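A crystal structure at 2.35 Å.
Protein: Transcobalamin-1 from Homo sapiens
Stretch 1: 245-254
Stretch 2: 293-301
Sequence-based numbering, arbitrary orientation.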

ATOM      1  N   GLY A 245      -3.236  -8.600   3.201  1.00 31.88           N
ATOM      2  CA  GLY A 245      -3.206  -9.079   1.829  1.00 32.39           C
ATOM      3  C   GLY A 245      -1.806  -9.164   1.254  1.00 37.33           C
ATOM      4  O   GLY A 245      -1.414 -10.189   0.697  1.00 39.88           O
ATOM      5  N   GLU A 246      -1.043  -8.088   1.395  1.00 31.62           N
ATOM      6  CA  GLU A 246       0.316  -8.065   0.879  1.00 39.51           C
ATOM      7  C   GLU A 246       1.282  -8.799   1.806  1.00 40.96           C
ATOM      8  O   GLU A 246       2.332  -9.269   1.370  1.00 35.73           O
ATOM      9  N   ALA A 247       0.916  -8.922   3.079  1.00 38.92           N
ATOM     10  CA  ALA A 247       1.698  -9.745   3.996  1.00 43.63           C
ATOM     11  C   ALA A 247       1.623 -11.207   3.563  1.00 40.04           C
ATOM     12  O   ALA A 247       2.625 -11.921   3.596  1.00 33.14           O
ATOM     13  N   MET A 248       0.433 -11.640   3.147  1.00 35.37           N
ATOM     14  CA  MET A 248       0.243 -12.990   2.622  1.00 36.17           C
ATOM     15  C   MET A 248       1.126 -13.240   1.398  1.00 38.57           C
ATOM     16  O   MET A 248       1.742 -14.299   1.284  1.00 40.62           O
ATOM     17  N   GLN A 249       1.187 -12.263   0.494  1.00 35.08           N
ATOM     18  CA  GLN A 249       2.055 -12.358  -0.679  1.00 37.12           C
ATOM     19  C   GLN A 249       3.498 -12.598  -0.262  1.00 37.43           C
ATOM     20  O   GLN A 249       4.168 -13.488  -0.790  1.00 39.66           O
ATOM     21  N   ALA A 250       3.969 -11.792   0.684  1.00 34.19           N
ATOM     22  CA  ALA A 250       5.335 -11.905   1.184  1.00 38.02           C
ATOM     23  C   ALA A 250       5.604 -13.288   1.774  1.00 43.41           C
ATOM     24  O   ALA A 250       6.660 -13.872   1.543  1.00 38.93           O
ATOM     25  N   LEU A 251       4.640 -13.809   2.529  1.00 37.45           N
ATOM     26  CA  LEU A 251       4.780 -15.131   3.132  1.00 34.89           C
ATOM     27  C   LEU A 251       4.639 -16.247   2.096  1.00 45.89           C
ATOM     28  O   LEU A 251       5.225 -17.320   2.251  1.00 41.58           O
ATOM     29  N   PHE A 252       3.858 -15.988   1.048  1.00 39.53           N
ATOM     30  CA  PHE A 252       3.705 -16.934  -0.058  1.00 41.18           C
ATOM     31  C   PHE A 252       5.050 -17.283  -0.687  1.00 41.30           C
ATOM     32  O   PHE A 252       5.313 -18.440  -1.005  1.00 39.74           O
ATOM     33  N   VAL A 253       5.897 -16.273  -0.864  1.00 38.69           N
ATOM     34  CA  VAL A 253       7.150 -16.449  -1.588  1.00 39.98           C
ATOM     35  C   VAL A 253       8.347 -16.681  -0.668  1.00 45.87           C
ATOM     36  O   VAL A 253       9.477 -16.812  -1.138  1.00 35.51           O
ATOM     37  N   SER A 254       8.100 -16.735   0.637  1.00 38.04           N
ATOM     38  CA  SER A 254       9.190 -16.866   1.601  1.00 45.54           C
ATOM     39  C   SER A 254       8.995 -18.023   2.585  1.00 47.02           C
ATOM     40  O   SER A 254       9.245 -17.881   3.783  1.00 46.21           O
ATOM     41  N   ALA A 293      -3.489 -12.041  -3.368  1.00 35.88           N
ATOM     42  CA  ALA A 293      -3.176 -13.097  -2.413  1.00 40.77           C
ATOM     43  C   ALA A 293      -4.343 -14.058  -2.221  1.00 34.06           C
ATOM     44  O   ALA A 293      -4.146 -15.263  -2.091  1.00 38.62           O
ATOM     45  N   LEU A 294      -5.563 -13.526  -2.221  1.00 36.11           N
ATOM     46  CA  LEU A 294      -6.753 -14.352  -2.026  1.00 40.39           C
ATOM     47  C   LEU A 294      -6.946 -15.336  -3.177  1.00 44.51           C
ATOM     48  O   LEU A 294      -7.695 -16.307  -3.063  1.00 41.81           O
ATOM     49  N   MET A 295      -6.265 -15.071  -4.286  1.00 41.86           N
ATOM     50  CA  MET A 295      -6.341 -15.922  -5.461  1.00 40.74           C
ATOM     51  C   MET A 295      -5.032 -16.677  -5.629  1.00 37.88           C
ATOM     52  O   MET A 295      -4.782 -17.279  -6.672  1.00 40.99           O
ATOM     53  N   GLY A 296      -4.194 -16.628  -4.598  1.00 37.04           N
ATOM     54  CA  GLY A 296      -2.937 -17.356  -4.596  1.00 33.85           C
ATOM     55  C   GLY A 296      -1.882 -16.724  -5.482  1.00 43.73           C
ATOM     56  O   GLY A 296      -0.980 -17.402  -5.972  1.00 41.99           O
ATOM     57  N   LYS A 297      -1.992 -15.414  -5.681  1.00 44.20           N
ATOM     58  CA  LYS A 297      -1.077 -14.692  -6.552  1.00 35.03           C
ATOM     59  C   LYS A 297      -0.266 -13.667  -5.773  1.00 38.50           C
ATOM     60  O   LYS A 297      -0.722 -13.143  -4.756  1.00 41.57           O
ATOM     61  N   THR A 298       0.944 -13.392  -6.250  1.00 33.03           N
ATOM     62  CA  THR A 298       1.769 -12.326  -5.692  1.00 36.53           C
ATOM     63  C   THR A 298       2.291 -11.452  -6.825  1.00 42.78           C
ATOM     64  O   THR A 298       2.108 -11.774  -7.999  1.00 38.68           O
ATOM     65  N   PHE A 299       2.953 -10.356  -6.474  1.00 41.12           N
ATOM     66  CA  PHE A 299       3.553  -9.481  -7.477  1.00 32.44           C
ATOM     67  C   PHE A 299       4.644 -10.183  -8.289  1.00 45.94           C
ATOM     68  O   PHE A 299       5.017  -9.716  -9.363  1.00 44.65           O
ATOM     69  N   LEU A 300       5.150 -11.303  -7.782  1.00 41.15           N
ATOM     70  CA  LEU A 300       6.206 -12.037  -8.476  1.00 44.22           C
ATOM     71  C   LEU A 300       5.676 -12.894  -9.623  1.00 43.90           C
ATOM     72  O   LEU A 300       6.451 -13.470 -10.386  1.00 45.60           O
ATOM     73  N   ASP A 301       4.353 -12.975  -9.743  1.00 44.60           N
ATOM     74  CA  ASP A 301       3.733 -13.722 -10.834  1.00 48.57           C
ATOM     75  C   ASP A 301       3.648 -12.882 -12.103  1.00 50.99           C
ATOM     76  O   ASP A 301       3.105 -13.319 -13.117  1.00 53.41           O
TER

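The apolar centre of the contact is Ala 293, whose CA-to-CB bond points toward the helix of stretch 1. Its methyl sits as a knob among Gly 245, Met 248, Gln 249 and Phe 252: Ala 293 CB lies 3.2 Å from Gly 245 O, 3.8 Å from Met 248 CB and 4.0 Å from both Gln 249 CG and Phe 252 CE2. Gly 245 and Gln 249, like Met 248 and Phe 252, are four residues apart, about one helical turn, so the pocket lies on one side of the helix.

Met 248 (m, t, p) also points toward stretch 2, and its SD reaches Leu 294 CD2 at 4.5 Å, a marginal contact. Phe 252, with chi1 m, turns its ring edge to the other stretch: CE2 is 3.3 Å from Ala 293 O, and Thr 298 CG2, 3.7 Å from Phe 252 CB, also lies near the ring plane. Farther along, Val 253 (m) places CG1 3.7 Å from both Thr 298 OG1 and Leu 300 CD1; Leu 300 adopts m, t.

Gln 249 leads to the polar edge. Its CA-to-CB bond points sideways, but with chi1 m and chi2 t the amide end comes nearer to stretch 2, where Gln 249 OE1 accepts a hydrogen bond from Phe 299 N at 2.9 Å with an N-H...O angle of 138°. The same oxygen lies over one face of the Phe 299 ring, 3.6 Å from Phe 299 CD1. The other amide atom, Gln 249 NE2, donates to water 1 (2.7 Å from its O), which also accepts from Ala 293 N at 3.1 Å and donates weakly to Gly 245 O at 3.1 Å. Thr 298 (p) points inward while its OG1 accepts from Leu 300 N at 3.0 Å, bracing the turn.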

ATOM      1  CB  GLU A 246       0.762  -6.630   0.589  1.00 29.95           C
ATOM      2  CG  GLU A 246      -0.102  -5.953  -0.475  1.00 31.16           C
ATOM      3  CD  GLU A 246       0.438  -4.612  -0.938  1.00 39.98           C
ATOM      4  OE1 GLU A 246       1.054  -3.894  -0.124  1.00 38.90           O
ATOM      5  OE2 GLU A 246       0.244  -4.278  -2.128  1.00 41.60           O
ATOM      6  CB  ALA A 247       1.215  -9.576   5.428  1.00 35.66           C
ATOM      7  CB  MET A 248      -1.230 -13.248   2.273  1.00 41.23           C
ATOM      8  CG  MET A 248      -2.181 -13.259   3.469  1.00 29.08           C
ATOM      9  SD  MET A 248      -3.919 -13.428   2.997  1.00 38.13           S
ATOM     10  CE  MET A 248      -3.926 -15.073   2.289  1.00 29.63           C
ATOM     11  CB  GLN A 249       1.995 -11.081  -1.521  1.00 32.78           C
ATOM     12  CG  GLN A 249       0.695 -10.854  -2.261  1.00 38.39           C
ATOM     13  CD  GLN A 249       0.808  -9.731  -3.273  1.00 40.99           C
ATOM     14  OE1 GLN A 249       1.823  -9.600  -3.958  1.00 31.73           O
ATOM     15  NE2 GLN A 249      -0.229  -8.906  -3.363  1.00 32.54           N
ATOM     16  CB  ALA A 250       5.612 -10.820   2.212  1.00 37.43           C
ATOM     17  CB  LEU A 251       3.771 -15.323   4.270  1.00 33.83           C
ATOM     18  CG  LEU A 251       3.932 -14.407   5.489  1.00 44.80           C
ATOM     19  CD1 LEU A 251       2.873 -14.714   6.533  1.00 48.45           C
ATOM     20  CD2 LEU A 251       5.328 -14.530   6.088  1.00 43.06           C
ATOM     21  CB  PHE A 252       2.792 -16.362  -1.151  1.00 38.40           C
ATOM     22  CG  PHE A 252       1.323 -16.473  -0.849  1.00 32.81           C
ATOM     23  CD1 PHE A 252       0.879 -17.064   0.323  1.00 29.71           C
ATOM     24  CD2 PHE A 252       0.386 -15.996  -1.751  1.00 31.85           C
ATOM     25  CE1 PHE A 252      -0.472 -17.167   0.592  1.00 36.03           C
ATOM     26  CE2 PHE A 252      -0.967 -16.100  -1.490  1.00 38.40           C
ATOM     27  CZ  PHE A 252      -1.397 -16.686  -0.314  1.00 35.14           C
ATOM     28  CB  VAL A 253       7.447 -15.236  -2.495  1.00 38.80           C
ATOM     29  CG1 VAL A 253       6.257 -14.954  -3.404  1.00 36.87           C
ATOM     30  CG2 VAL A 253       7.788 -14.012  -1.658  1.00 31.83           C
ATOM     31  CB  SER A 254       9.407 -15.543   2.347  1.00 44.20           C
ATOM     32  OG  SER A 254       8.232 -15.125   3.018  1.00 57.20           O
ATOM     33  CB  ALA A 293      -2.751 -12.501  -1.079  1.00 38.63           C
ATOM     34  CB  LEU A 294      -7.996 -13.476  -1.871  1.00 37.20           C
ATOM     35  CG  LEU A 294      -7.918 -12.402  -0.786  1.00 41.43           C
ATOM     36  CD1 LEU A 294      -9.193 -11.578  -0.756  1.00 35.41           C
ATOM     37  CD2 LEU A 294      -7.645 -13.026   0.572  1.00 46.05           C
ATOM     38  CB  MET A 295      -6.608 -15.081  -6.707  1.00 42.08           C
ATOM     39  CG  MET A 295      -7.551 -15.730  -7.688  1.00 68.92           C
ATOM     40  SD  MET A 295      -9.258 -15.379  -7.255  1.00 84.26           S
ATOM     41  CE  MET A 295      -9.321 -13.630  -7.631  1.00 50.39           C
ATOM     42  CB  LYS A 297      -1.856 -13.991  -7.669  1.00 38.98           C
ATOM     43  CG  LYS A 297      -2.568 -14.936  -8.627  1.00 41.17           C
ATOM     44  CD  LYS A 297      -1.574 -15.667  -9.514  1.00 51.89           C
ATOM     45  CE  LYS A 297      -2.278 -16.595 -10.487  1.00 64.61           C
ATOM     46  NZ  LYS A 297      -1.307 -17.335 -11.341  1.00 79.23           N
ATOM     47  CB  THR A 298       2.982 -12.870  -4.910  1.00 35.30           C
ATOM     48  OG1 THR A 298       4.018 -13.248  -5.827  1.00 36.77           O
ATOM     49  CG2 THR A 298       2.593 -14.068  -4.054  1.00 33.22           C
ATOM     50  CB  PHE A 299       4.113  -8.211  -6.832  1.00 37.52           C
ATOM     51  CG  PHE A 299       3.063  -7.193  -6.474  1.00 32.95           C
ATOM     52  CD1 PHE A 299       1.737  -7.390  -6.821  1.00 41.79           C
ATOM     53  CD2 PHE A 299       3.407  -6.035  -5.799  1.00 49.94           C
ATOM     54  CE1 PHE A 299       0.773  -6.454  -6.495  1.00 50.54           C
ATOM     55  CE2 PHE A 299       2.448  -5.092  -5.474  1.00 50.48           C
ATOM     56  CZ  PHE A 299       1.130  -5.302  -5.823  1.00 46.58           C
ATOM     57  CB  LEU A 300       6.998 -12.903  -7.499  1.00 42.25           C
ATOM     58  CG  LEU A 300       7.748 -12.141  -6.407  1.00 50.81           C
ATOM     59  CD1 LEU A 300       8.575 -13.102  -5.576  1.00 51.94           C
ATOM     60  CD2 LEU A 300       8.624 -11.055  -7.011  1.00 48.26           C
ATOM     61  CB  ASP A 301       2.346 -14.214 -10.425  1.00 47.87           C
ATOM     62  CG  ASP A 301       2.407 -15.252  -9.330  1.00 52.21           C
ATOM     63  OD1 ASP A 301       3.391 -16.017  -9.300  1.00 48.88           O
ATOM     64  OD2 ASP A 301       1.479 -15.298  -8.497  1.00 56.71           O
TER
HETATM   65  O   HOH W   1      -2.493  -9.438  -2.074  1.00 30.71           O